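Local coordinates for UDP-glucose 4-epimerase (Campylobacter jejuni subsp. jejuni serotype O:2, PDB 7K3P), which interconverts UDP-glucose and UDP-galactose, and probably their N-acetylated counterparts, by inverting C4 of the sugar with the help of bound NAD, at residues I242-H247 against V309-A314; L82-K87 against L126-N131; A95-V100 against Y111-V116. The protein carries 2 engineered substitutions. All coordinates share one frame; numbering follows the deposited sequence.

Contact 1 (I242-H247 against V309-A314). With ACT (acetate ion), chain G.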
loop_
_atom_site.group_PDB
_atom_site.type_symbol
_atom_site.label_atom_id
_atom_site.label_comp_id
_atom_site.label_asym_id
_atom_site.label_seq_id
_atom_site.Cartn_x
_atom_site.Cartn_y
_atom_site.Cartn_z
ATOM N N ILE A 242 -7.111 -16.151 -26.319
ATOM C CA ILE A 242 -8.384 -16.076 -25.620
ATOM C C ILE A 242 -8.257 -15.145 -24.405
ATOM O O ILE A 242 -7.382 -15.323 -23.551
ATOM C CB ILE A 242 -8.855 -17.481 -25.175
ATOM C CG1 ILE A 242 -9.170 -18.333 -26.415
ATOM C CG2 ILE A 242 -10.083 -17.373 -24.262
ATOM C CD1 ILE A 242 -9.542 -19.772 -26.118
ATOM N N ARG A 243 -9.121 -14.139 -24.342
ATOM C CA ARG A 243 -9.088 -13.195 -23.228
ATOM C C ARG A 243 -10.476 -12.972 -22.641
ATOM O O ARG A 243 -11.479 -13.372 -23.228
ATOM C CB ARG A 243 -8.478 -11.855 -23.664
ATOM C CG ARG A 243 -6.996 -11.951 -24.017
ATOM C CD ARG A 243 -6.180 -12.407 -22.815
ATOM N NE ARG A 243 -4.739 -12.353 -23.074
ATOM C CZ ARG A 243 -4.023 -13.348 -23.594
ATOM N NH1 ARG A 243 -4.605 -14.492 -23.933
ATOM N NH2 ARG A 243 -2.713 -13.200 -23.776
ATOM N N ASP A 244 -10.508 -12.281 -21.506
ATOM C CA ASP A 244 -11.690 -12.152 -20.682
ATOM C C ASP A 244 -12.233 -10.716 -20.797
ATOM O O ASP A 244 -11.516 -9.739 -20.510
ATOM C CB ASP A 244 -11.278 -12.496 -19.246
ATOM C CG ASP A 244 -12.455 -12.671 -18.315
ATOM O OD1 ASP A 244 -13.276 -11.734 -18.213
ATOM O OD2 ASP A 244 -12.537 -13.745 -17.674
ATOM N N PHE A 245 -13.475 -10.585 -21.264
ATOM C CA PHE A 245 -14.145 -9.282 -21.378
ATOM C C PHE A 245 -15.520 -9.356 -20.723
ATOM O O PHE A 245 -16.086 -10.442 -20.584
ATOM C CB PHE A 245 -14.299 -8.887 -22.848
ATOM C CG PHE A 245 -13.029 -8.989 -23.622
ATOM C CD1 PHE A 245 -12.097 -7.956 -23.584
ATOM C CD2 PHE A 245 -12.747 -10.127 -24.365
ATOM C CE1 PHE A 245 -10.906 -8.055 -24.281
ATOM C CE2 PHE A 245 -11.560 -10.235 -25.067
ATOM C CZ PHE A 245 -10.635 -9.192 -25.027
ATOM N N ILE A 246 -16.066 -8.213 -20.317
ATOM C CA ILE A 246 -17.369 -8.236 -19.659
ATOM C C ILE A 246 -18.239 -7.034 -20.033
ATOM O O ILE A 246 -17.735 -5.920 -20.255
ATOM C CB ILE A 246 -17.229 -8.368 -18.127
ATOM C CG1 ILE A 246 -18.576 -8.727 -17.499
ATOM C CG2 ILE A 246 -16.636 -7.076 -17.515
ATOM C CD1 ILE A 246 -18.442 -9.279 -16.089
ATOM N N HIS A 247 -19.546 -7.270 -20.121
ATOM C CA HIS A 247 -20.496 -6.210 -20.453
ATOM C C HIS A 247 -20.651 -5.265 -19.256
ATOM O O HIS A 247 -20.703 -5.711 -18.117
ATOM C CB HIS A 247 -21.851 -6.813 -20.839
ATOM C CG HIS A 247 -22.800 -5.825 -21.436
ATOM N ND1 HIS A 247 -23.557 -4.964 -20.671
ATOM C CD2 HIS A 247 -23.111 -5.557 -22.726
ATOM C CE1 HIS A 247 -24.297 -4.209 -21.464
ATOM N NE2 HIS A 247 -24.043 -4.545 -22.714
ATOM N N VAL A 309 -4.120 -18.245 -23.303
ATOM C CA VAL A 309 -5.370 -18.097 -22.547
ATOM C C VAL A 309 -5.126 -17.366 -21.221
ATOM O O VAL A 309 -4.199 -17.705 -20.472
ATOM C CB VAL A 309 -6.026 -19.472 -22.260
ATOM C CG1 VAL A 309 -7.349 -19.307 -21.502
ATOM C CG2 VAL A 309 -6.270 -20.228 -23.558
ATOM N N LEU A 310 -5.954 -16.358 -20.948
ATOM C CA LEU A 310 -5.923 -15.657 -19.663
ATOM C C LEU A 310 -7.345 -15.173 -19.344
ATOM O O LEU A 310 -7.836 -14.218 -19.950
ATOM C CB LEU A 310 -4.959 -14.465 -19.724
ATOM C CG LEU A 310 -4.952 -13.533 -18.511
ATOM C CD1 LEU A 310 -4.617 -14.326 -17.281
ATOM C CD2 LEU A 310 -3.960 -12.388 -18.690
ATOM N N ILE A 311 -8.012 -15.840 -18.405
ATOM C CA ILE A 311 -9.383 -15.464 -18.048
ATOM C C ILE A 311 -9.586 -15.641 -16.550
ATOM O O ILE A 311 -8.782 -16.309 -15.883
ATOM C CB ILE A 311 -10.426 -16.327 -18.807
ATOM C CG1 ILE A 311 -10.400 -17.768 -18.299
ATOM C CG2 ILE A 311 -10.172 -16.283 -20.304
ATOM C CD1 ILE A 311 -11.530 -18.632 -18.889
ATOM N N SER A 312 -10.659 -15.054 -16.022
ATOM C CA SER A 312 -10.984 -15.221 -14.612
ATOM C C SER A 312 -11.657 -16.571 -14.404
ATOM O O SER A 312 -12.459 -17.004 -15.245
ATOM C CB SER A 312 -11.955 -14.131 -14.134
ATOM O OG SER A 312 -11.433 -12.815 -14.304
ATOM N N ASP A 313 -11.366 -17.204 -13.273
ATOM C CA ASP A 313 -12.172 -18.316 -12.793
ATOM C C ASP A 313 -13.350 -17.705 -12.026
ATOM O O ASP A 313 -13.150 -17.091 -10.983
ATOM C CB ASP A 313 -11.334 -19.180 -11.855
ATOM C CG ASP A 313 -12.096 -20.395 -11.327
ATOM O OD1 ASP A 313 -13.349 -20.443 -11.411
ATOM O OD2 ASP A 313 -11.418 -21.307 -10.819
ATOM N N ALA A 314 -14.567 -17.858 -12.548
ATOM C CA ALA A 314 -15.750 -17.256 -11.930
ATOM C C ALA A 314 -16.630 -18.240 -11.162
ATOM O O ALA A 314 -17.777 -17.921 -10.845
ATOM C CB ALA A 314 -16.574 -16.527 -12.978
HETATM C C ACT G . -1.982 -10.203 -22.507
HETATM O O ACT G . -1.118 -10.742 -23.253
HETATM O OXT ACT G . -3.141 -10.050 -22.971
HETATM C CH3 ACT G . -1.647 -9.738 -21.124
HETATM O O HOH W 1 -12.954 -11.003 -15.364
HETATM O O HOH W 2 -8.043 -11.483 -20.061
HETATM O O HOH W 3 -14.290 -15.540 -16.556
#
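Arg243 and Leu310 lie next to each other on neighbouring parallel strands, and the arginine folds back over Leu310 toward the carbonyl of its own neighbour, Ile242. From CB, CG stands anti to the carbonyl carbon, and a bend at chi2 brings Arg243 CD alongside Leu310 CB at 3.9 Å. The flat group centred on CZ has the same Leu310 CB over one face, toward its rim, and the acetate ion at its edge. Arg243 NE donates to acetate OXT at 2.8 Å and Arg243 NH2 to acetate O at 3.0 Å, a two-pronged grip on a carboxylate probably left from crystallisation. NH2 also reaches the carbonyl of Pro307. Arg243 NH1 donates to Ile242 O at 2.9 Å, from 56° above the carbonyl plane. Leu310 N reaches Ile242 O from the opposite face, at 3.1 Å, so two donors grip this oxygen, which helps fix the guanidinium against the strand. The pairing of 242-243 with 309-312 belongs to the small mixed sheet beside the NAD-binding Rossmann sheet of this short-chain dehydrogenase/reductase-type epimerase; strand 149-150 flanks 309-312 on its other side. On the sheet face that carries Ile242 and Val309, the two run side by side, and Ile242 CG2 meets Ile311 CG2. Where the strands part, the carboxylate of Asp244 takes over from backbone pairing. With CG anti to the backbone N (chi1 -169°), the Asp244 side chain crosses that of Ile311 at about a right angle, and Asp244 OD2 accepts from Ser312 N at 2.8 Å, a nearly straight bond (169°) that meets the carboxylate from above its plane. One water donates to both Asp244 OD2 and Ser312 O; another links Asp244 N to Leu310 O, bridging the widening gap between the backbones.

Contact 2 (L82-K87 against L126-N131)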
loop_
_atom_site.group_PDB
_atom_site.type_symbol
_atom_site.label_atom_id
_atom_site.label_comp_id
_atom_site.label_asym_id
_atom_site.label_seq_id
_atom_site.Cartn_x
_atom_site.Cartn_y
_atom_site.Cartn_z
ATOM N N LEU A 82 -19.550 14.327 5.360
ATOM C CA LEU A 82 -20.640 13.708 4.593
ATOM C C LEU A 82 -21.088 12.415 5.286
ATOM O O LEU A 82 -22.286 12.197 5.517
ATOM C CB LEU A 82 -20.211 13.430 3.151
ATOM C CG LEU A 82 -21.168 12.631 2.266
ATOM C CD1 LEU A 82 -22.432 13.438 1.937
ATOM C CD2 LEU A 82 -20.474 12.183 0.981
ATOM N N PHE A 83 -20.123 11.584 5.659
ATOM C CA PHE A 83 -20.406 10.323 6.352
ATOM C C PHE A 83 -21.008 10.489 7.754
ATOM O O PHE A 83 -21.867 9.693 8.158
ATOM C CB PHE A 83 -19.147 9.457 6.423
ATOM C CG PHE A 83 -18.847 8.727 5.133
ATOM C CD1 PHE A 83 -18.730 9.425 3.938
ATOM C CD2 PHE A 83 -18.700 7.343 5.118
ATOM C CE1 PHE A 83 -18.470 8.763 2.743
ATOM C CE2 PHE A 83 -18.430 6.675 3.922
ATOM C CZ PHE A 83 -18.321 7.384 2.741
ATOM N N GLU A 84 -20.555 11.492 8.510
ATOM C CA GLU A 84 -21.198 11.775 9.804
ATOM C C GLU A 84 -22.665 12.181 9.626
ATOM O O GLU A 84 -23.530 11.772 10.408
ATOM C CB GLU A 84 -20.462 12.879 10.575
ATOM C CG GLU A 84 -19.136 12.448 11.143
ATOM C CD GLU A 84 -19.282 11.467 12.295
ATOM O OE1 GLU A 84 -18.230 10.989 12.794
ATOM O OE2 GLU A 84 -20.436 11.192 12.700
ATOM N N ARG A 85 -22.940 12.983 8.604
ATOM C CA ARG A 85 -24.287 13.505 8.390
ATOM C C ARG A 85 -25.223 12.441 7.835
ATOM O O ARG A 85 -26.348 12.306 8.304
ATOM C CB ARG A 85 -24.282 14.712 7.446
ATOM C CG ARG A 85 -23.641 15.984 8.036
ATOM C CD ARG A 85 -23.935 17.185 7.157
ATOM N NE ARG A 85 -23.830 16.858 5.731
ATOM C CZ ARG A 85 -22.714 16.961 5.013
ATOM N NH1 ARG A 85 -21.589 17.395 5.584
ATOM N NH2 ARG A 85 -22.715 16.628 3.724
ATOM N N GLU A 86 -24.760 11.688 6.837
ATOM C CA GLU A 86 -25.640 10.767 6.119
ATOM C C GLU A 86 -25.808 9.395 6.772
ATOM O O GLU A 86 -26.852 8.758 6.611
ATOM C CB GLU A 86 -25.175 10.612 4.674
ATOM C CG GLU A 86 -25.303 11.883 3.844
ATOM C CD GLU A 86 -26.751 12.296 3.602
ATOM O OE1 GLU A 86 -27.664 11.440 3.715
ATOM O OE2 GLU A 86 -26.966 13.486 3.300
ATOM N N LYS A 87 -24.790 8.934 7.489
ATOM C CA LYS A 87 -24.845 7.635 8.163
ATOM C C LYS A 87 -25.204 6.486 7.191
ATOM O O LYS A 87 -26.265 5.855 7.309
ATOM C CB LYS A 87 -25.834 7.677 9.330
ATOM C CG LYS A 87 -25.519 8.743 10.395
ATOM C CD LYS A 87 -24.111 8.623 10.972
ATOM C CE LYS A 87 -23.918 7.351 11.784
ATOM N NZ LYS A 87 -22.683 7.440 12.628
ATOM N N LEU A 126 -15.238 3.152 9.026
ATOM C CA LEU A 126 -15.094 2.565 10.353
ATOM C C LEU A 126 -15.577 3.512 11.459
ATOM O O LEU A 126 -16.167 3.074 12.451
ATOM C CB LEU A 126 -13.632 2.181 10.610
ATOM C CG LEU A 126 -13.059 0.940 9.910
ATOM C CD1 LEU A 126 -11.538 0.841 10.131
ATOM C CD2 LEU A 126 -13.754 -0.338 10.415
ATOM N N GLN A 127 -15.319 4.809 11.286
ATOM C CA GLN A 127 -15.634 5.793 12.318
ATOM C C GLN A 127 -17.121 6.111 12.373
ATOM O O GLN A 127 -17.621 6.543 13.397
ATOM C CB GLN A 127 -14.811 7.079 12.109
ATOM C CG GLN A 127 -13.355 6.921 12.565
ATOM C CD GLN A 127 -12.477 8.126 12.230
ATOM O OE1 GLN A 127 -12.866 9.013 11.460
ATOM N NE2 GLN A 127 -11.277 8.148 12.799
ATOM N N THR A 128 -17.811 5.904 11.260
ATOM C CA THR A 128 -19.202 6.319 11.115
ATOM C C THR A 128 -20.179 5.151 10.908
ATOM O O THR A 128 -21.323 5.365 10.489
ATOM C CB THR A 128 -19.358 7.304 9.957
ATOM O OG1 THR A 128 -18.986 6.659 8.729
ATOM C CG2 THR A 128 -18.457 8.527 10.186
ATOM N N GLY A 129 -19.724 3.928 11.187
ATOM C CA GLY A 129 -20.589 2.754 11.126
ATOM C C GLY A 129 -21.022 2.271 9.744
ATOM O O GLY A 129 -22.087 1.635 9.588
ATOM N N VAL A 130 -20.223 2.565 8.723
ATOM C CA VAL A 130 -20.512 2.026 7.406
ATOM C C VAL A 130 -19.820 0.680 7.412
ATOM O O VAL A 130 -18.580 0.604 7.373
ATOM C CB VAL A 130 -19.976 2.903 6.274
ATOM C CG1 VAL A 130 -20.485 2.388 4.947
ATOM C CG2 VAL A 130 -20.421 4.356 6.456
ATOM N N ASN A 131 -20.606 -0.383 7.522
ATOM C CA ASN A 131 -20.027 -1.689 7.804
ATOM C C ASN A 131 -20.121 -2.691 6.652
ATOM O O ASN A 131 -19.812 -3.870 6.812
ATOM C CB ASN A 131 -20.608 -2.254 9.103
ATOM C CG ASN A 131 -19.852 -1.763 10.325
ATOM O OD1 ASN A 131 -18.621 -1.677 10.305
ATOM N ND2 ASN A 131 -20.578 -1.434 11.393
HETATM O O HOH W 4 -21.794 7.187 6.971
#
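Thr128 fits against helix 76-86 between Phe83 and Glu84, the two side chains that meet its branches. Its OG1 lies at the edge of the Phe83 ring, near the ring plane, 3.7 Å from Phe83 CD2 and 3.6 Å from Phe83 CB. The methyl CG2 points the other way along the helix surface and touches the carboxylate of Glu84, with Thr128 CG2 3.6 Å from Glu84 OE1. Val130 adds one methyl: its CG2 rests 3.7 Å from Phe83 CD2, the two side chains crossing at about a right angle. Around this packing the direct polar contacts are slight. Lys87, bent at chi2 and chi3, curls back so that NZ makes a weak hydrogen bond of 3.3 Å to Thr128 O. A water donates to Phe83 O at 2.8 Å and, weakly, to Thr128 OG1. The firmer partner of that hydroxyl is Thr124 O, one turn back in helix 107-127; with chi1 at 62°, OG1 lies between the backbone N and the carbonyl carbon, within reach of that carbonyl. This bond ties the threonine back to the last turn of the helix it follows. Phe83 is positioned in turn by an edge-to-face meeting with Phe88 and by Leu121, Thr124 and Cys125 along helix 107-127. The contact therefore joins the C-terminal ends of two neighbouring helices of the Rossmann domain, 76-86 and 107-127, just where the chain turns from the first into strand 90-93 and from the second into strand 132-136, adjacent strands of the parallel sheet.

Contact 3 (A95-V100 against Y111-V116). With NAD (nicotinamide-adenine-dinucleotide), chain C.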
loop_
_atom_site.group_PDB
_atom_site.type_symbol
_atom_site.label_atom_id
_atom_site.label_comp_id
_atom_site.label_asym_id
_atom_site.label_seq_id
_atom_site.Cartn_x
_atom_site.Cartn_y
_atom_site.Cartn_z
ATOM N N ALA A 95 -14.708 4.938 -7.493
ATOM C CA ALA A 95 -13.832 6.079 -7.789
ATOM C C ALA A 95 -12.357 5.681 -7.759
ATOM O O ALA A 95 -11.868 5.117 -6.775
ATOM C CB ALA A 95 -14.094 7.236 -6.810
ATOM N N ALA A 96 -11.653 5.979 -8.847
ATOM C CA ALA A 96 -10.236 5.674 -8.956
ATOM C C ALA A 96 -9.719 6.221 -10.277
ATOM O O ALA A 96 -10.514 6.624 -11.126
ATOM C CB ALA A 96 -10.024 4.154 -8.904
ATOM N N SER A 97 -8.393 6.212 -10.442
ATOM C CA SER A 97 -7.767 6.363 -11.754
ATOM C C SER A 97 -7.492 4.950 -12.262
ATOM O O SER A 97 -7.128 4.078 -11.467
ATOM C CB SER A 97 -6.459 7.153 -11.636
ATOM O OG SER A 97 -6.696 8.419 -11.064
ATOM N N ILE A 98 -7.656 4.706 -13.564
ATOM C CA ILE A 98 -7.781 3.319 -14.031
ATOM C C ILE A 98 -6.882 2.884 -15.204
ATOM O O ILE A 98 -7.068 1.791 -15.729
ATOM C CB ILE A 98 -9.241 3.005 -14.433
ATOM C CG1 ILE A 98 -9.557 3.647 -15.795
ATOM C CG2 ILE A 98 -10.212 3.460 -13.325
ATOM C CD1 ILE A 98 -10.947 3.334 -16.355
ATOM N N GLU A 99 -5.929 3.720 -15.608
ATOM C CA GLU A 99 -5.121 3.444 -16.805
ATOM C C GLU A 99 -3.702 2.980 -16.466
ATOM O O GLU A 99 -2.865 3.781 -16.012
ATOM C CB GLU A 99 -5.048 4.689 -17.707
ATOM C CG GLU A 99 -6.391 5.399 -17.884
ATOM C CD GLU A 99 -6.692 5.777 -19.321
ATOM O OE1 GLU A 99 -6.185 5.104 -20.243
ATOM O OE2 GLU A 99 -7.446 6.752 -19.530
ATOM N N VAL A 100 -3.447 1.694 -16.698
ATOM C CA VAL A 100 -2.128 1.100 -16.491
ATOM C C VAL A 100 -1.014 1.955 -17.104
ATOM O O VAL A 100 -0.060 2.326 -16.420
ATOM C CB VAL A 100 -2.073 -0.341 -17.043
ATOM C CG1 VAL A 100 -0.623 -0.792 -17.288
ATOM C CG2 VAL A 100 -2.784 -1.311 -16.095
ATOM N N TYR A 111 -1.183 6.209 -6.647
ATOM C CA TYR A 111 -1.150 6.011 -5.210
ATOM C C TYR A 111 -1.968 7.046 -4.426
ATOM O O TYR A 111 -2.524 6.717 -3.377
ATOM C CB TYR A 111 0.290 5.951 -4.698
ATOM C CG TYR A 111 1.014 4.699 -5.146
ATOM C CD1 TYR A 111 0.584 3.434 -4.723
ATOM C CD2 TYR A 111 2.118 4.773 -5.990
ATOM C CE1 TYR A 111 1.243 2.272 -5.130
ATOM C CE2 TYR A 111 2.794 3.609 -6.413
ATOM C CZ TYR A 111 2.347 2.373 -5.982
ATOM O OH TYR A 111 3.004 1.237 -6.381
ATOM N N MET A 112 -2.024 8.288 -4.916
ATOM C CA MET A 112 -2.825 9.329 -4.268
ATOM C C MET A 112 -4.318 9.117 -4.513
ATOM O O MET A 112 -5.097 9.083 -3.573
ATOM C CB MET A 112 -2.418 10.735 -4.741
ATOM C CG MET A 112 -1.039 11.169 -4.249
ATOM S SD MET A 112 -0.885 11.294 -2.450
ATOM C CE MET A 112 -1.840 12.777 -2.128
ATOM N N ASN A 113 -4.717 8.978 -5.771
ATOM C CA ASN A 113 -6.139 8.965 -6.078
ATOM C C ASN A 113 -6.789 7.618 -5.758
ATOM O O ASN A 113 -7.976 7.541 -5.429
ATOM C CB ASN A 113 -6.398 9.350 -7.532
ATOM C CG ASN A 113 -7.834 9.815 -7.755
ATOM O OD1 ASN A 113 -8.378 10.592 -6.959
ATOM N ND2 ASN A 113 -8.459 9.331 -8.826
ATOM N N ASN A 114 -5.997 6.559 -5.825
ATOM C CA ASN A 114 -6.508 5.239 -5.484
ATOM C C ASN A 114 -6.229 4.873 -4.024
ATOM O O ASN A 114 -7.116 4.962 -3.183
ATOM C CB ASN A 114 -5.956 4.202 -6.468
ATOM C CG ASN A 114 -6.395 4.474 -7.895
ATOM O OD1 ASN A 114 -7.189 5.389 -8.152
ATOM N ND2 ASN A 114 -5.898 3.674 -8.836
ATOM N N THR A 115 -4.991 4.510 -3.711
ATOM C CA THR A 115 -4.653 4.013 -2.375
ATOM C C THR A 115 -4.901 5.007 -1.231
ATOM O O THR A 115 -5.462 4.651 -0.186
ATOM C CB THR A 115 -3.185 3.585 -2.332
ATOM O OG1 THR A 115 -2.895 2.783 -3.495
ATOM C CG2 THR A 115 -2.896 2.808 -1.078
ATOM N N VAL A 116 -4.461 6.247 -1.409
ATOM C CA VAL A 116 -4.610 7.241 -0.347
ATOM C C VAL A 116 -6.076 7.605 -0.109
ATOM O O VAL A 116 -6.542 7.578 1.024
ATOM C CB VAL A 116 -3.764 8.504 -0.625
ATOM C CG1 VAL A 116 -4.208 9.663 0.263
ATOM C CG2 VAL A 116 -2.286 8.203 -0.396
HETATM P PA NAD C . -14.472 5.759 -14.604
HETATM O O1A NAD C . -13.342 6.739 -14.803
HETATM O O2A NAD C . -15.512 5.916 -15.676
HETATM O O5B NAD C . -15.192 6.002 -13.220
HETATM C C5B NAD C . -14.463 6.619 -12.199
HETATM C C4B NAD C . -15.302 7.649 -11.551
HETATM O O4B NAD C . -14.776 8.049 -10.319
HETATM C C3B NAD C . -15.424 8.920 -12.448
HETATM O O3B NAD C . -16.791 9.396 -12.746
HETATM C C2B NAD C . -14.473 9.927 -11.758
HETATM O O2B NAD C . -14.833 11.229 -11.945
HETATM C C1B NAD C . -14.616 9.470 -10.342
HETATM N N9A NAD C . -13.491 9.896 -9.495
HETATM C C8A NAD C . -12.181 9.663 -9.716
HETATM N N7A NAD C . -11.437 10.218 -8.747
HETATM C C5A NAD C . -12.244 10.825 -7.868
HETATM C C6A NAD C . -12.041 11.562 -6.689
HETATM N N6A NAD C . -10.702 11.767 -6.190
HETATM N N1A NAD C . -13.098 12.046 -6.008
HETATM C C2A NAD C . -14.360 11.870 -6.438
HETATM N N3A NAD C . -14.603 11.172 -7.596
HETATM C C4A NAD C . -13.574 10.642 -8.320
HETATM O O3 NAD C . -13.849 4.296 -14.607
HETATM P PN NAD C . -14.711 2.977 -14.696
HETATM O O1N NAD C . -16.180 3.283 -14.471
HETATM O O2N NAD C . -14.498 2.387 -16.056
HETATM O O5D NAD C . -14.182 1.985 -13.584
HETATM C C5D NAD C . -14.605 2.187 -12.255
HETATM C C4D NAD C . -13.876 1.264 -11.294
HETATM O O4D NAD C . -13.865 -0.065 -11.768
HETATM C C3D NAD C . -12.455 1.702 -10.955
HETATM O O3D NAD C . -12.204 1.463 -9.629
HETATM C C2D NAD C . -11.576 0.808 -11.722
HETATM O O2D NAD C . -10.324 0.633 -11.169
HETATM C C1D NAD C . -12.444 -0.477 -11.788
HETATM N N1N NAD C . -12.127 -1.412 -12.964
HETATM C C2N NAD C . -12.467 -0.939 -14.216
HETATM C C3N NAD C . -12.215 -1.733 -15.330
HETATM C C7N NAD C . -12.581 -1.229 -16.702
HETATM O O7N NAD C . -13.072 -0.123 -16.872
HETATM N N7N NAD C . -12.333 -2.066 -17.828
HETATM C C4N NAD C . -11.641 -2.980 -15.168
HETATM C C5N NAD C . -11.307 -3.440 -13.914
HETATM C C6N NAD C . -11.549 -2.651 -12.782
HETATM O O HOH W 5 -9.867 5.480 -5.002
#
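The carboxamide of Asn113 meets NAD along its edge: OD1 accepts from the adenine amino group N6A at 2.7 Å, while ND2 donates to N7A at 3.1 Å, a two-bond pairing with one rim of the purine. Asn113 ND2 also donates to Ser97 OG at 3.0 Å, here tilted 21° from the amide plane. In this Rossmann-fold dinucleotide site Asn113 marks the adenine end, while the loop after strand 90-93 runs on alongside the cofactor to the nicotinamide ribose, and Asn114 of helix 107-127 holds the loop. The Asn114 amide lies against the backbone at Ser97. Asn114 OD1 accepts from Ser97 N at 2.7 Å, in plane and on a lone pair, and Asn114 ND2 donates to Ser97 O at 2.9 Å, again on a lone pair. Both backbone polar atoms of one residue are thus taken by a single side chain, which fixes the amide's rotation; Asn114 ND2 has a further partner in Ser165 OG. Asn113, with CG anti to the backbone N (chi1 -160°), reaches toward the loop and the purine, and Ser97 bonds with both asparagines. The wider pi-type turn at 111-116 accompanies this placement of two consecutive asparagines. On the cofactor side, Ile98 CG2 packs 3.4 Å from NAD C2D, and Ala96 CB approaches NAD O3D at 3.5 Å while lying 3.2 Å from Asn114 OD1.

Overall arrangement
Contacts 2 and 3 share helix 107-127: contact 3 takes a stretch beside the cofactor, contact 2 its C-terminal end, about 22 Å away between centres, and contact 3 is nested in the chain loop that contact 2 closes. Contact 1 comes later and lies across the chain's centre from both, in the small mixed sheet. The centres of contacts 1 and 3 lie about 13 and 12 Å from the centre of the chain, whereas that of contact 2, at about 25 Å, is peripheral, edged by exposed charged residues. Chemistry follows place: strand pairing and a carboxylate in contact 1, methyl and ring packing in contact 2, one amide reading the adenine and one clamping the loop backbone in contact 3.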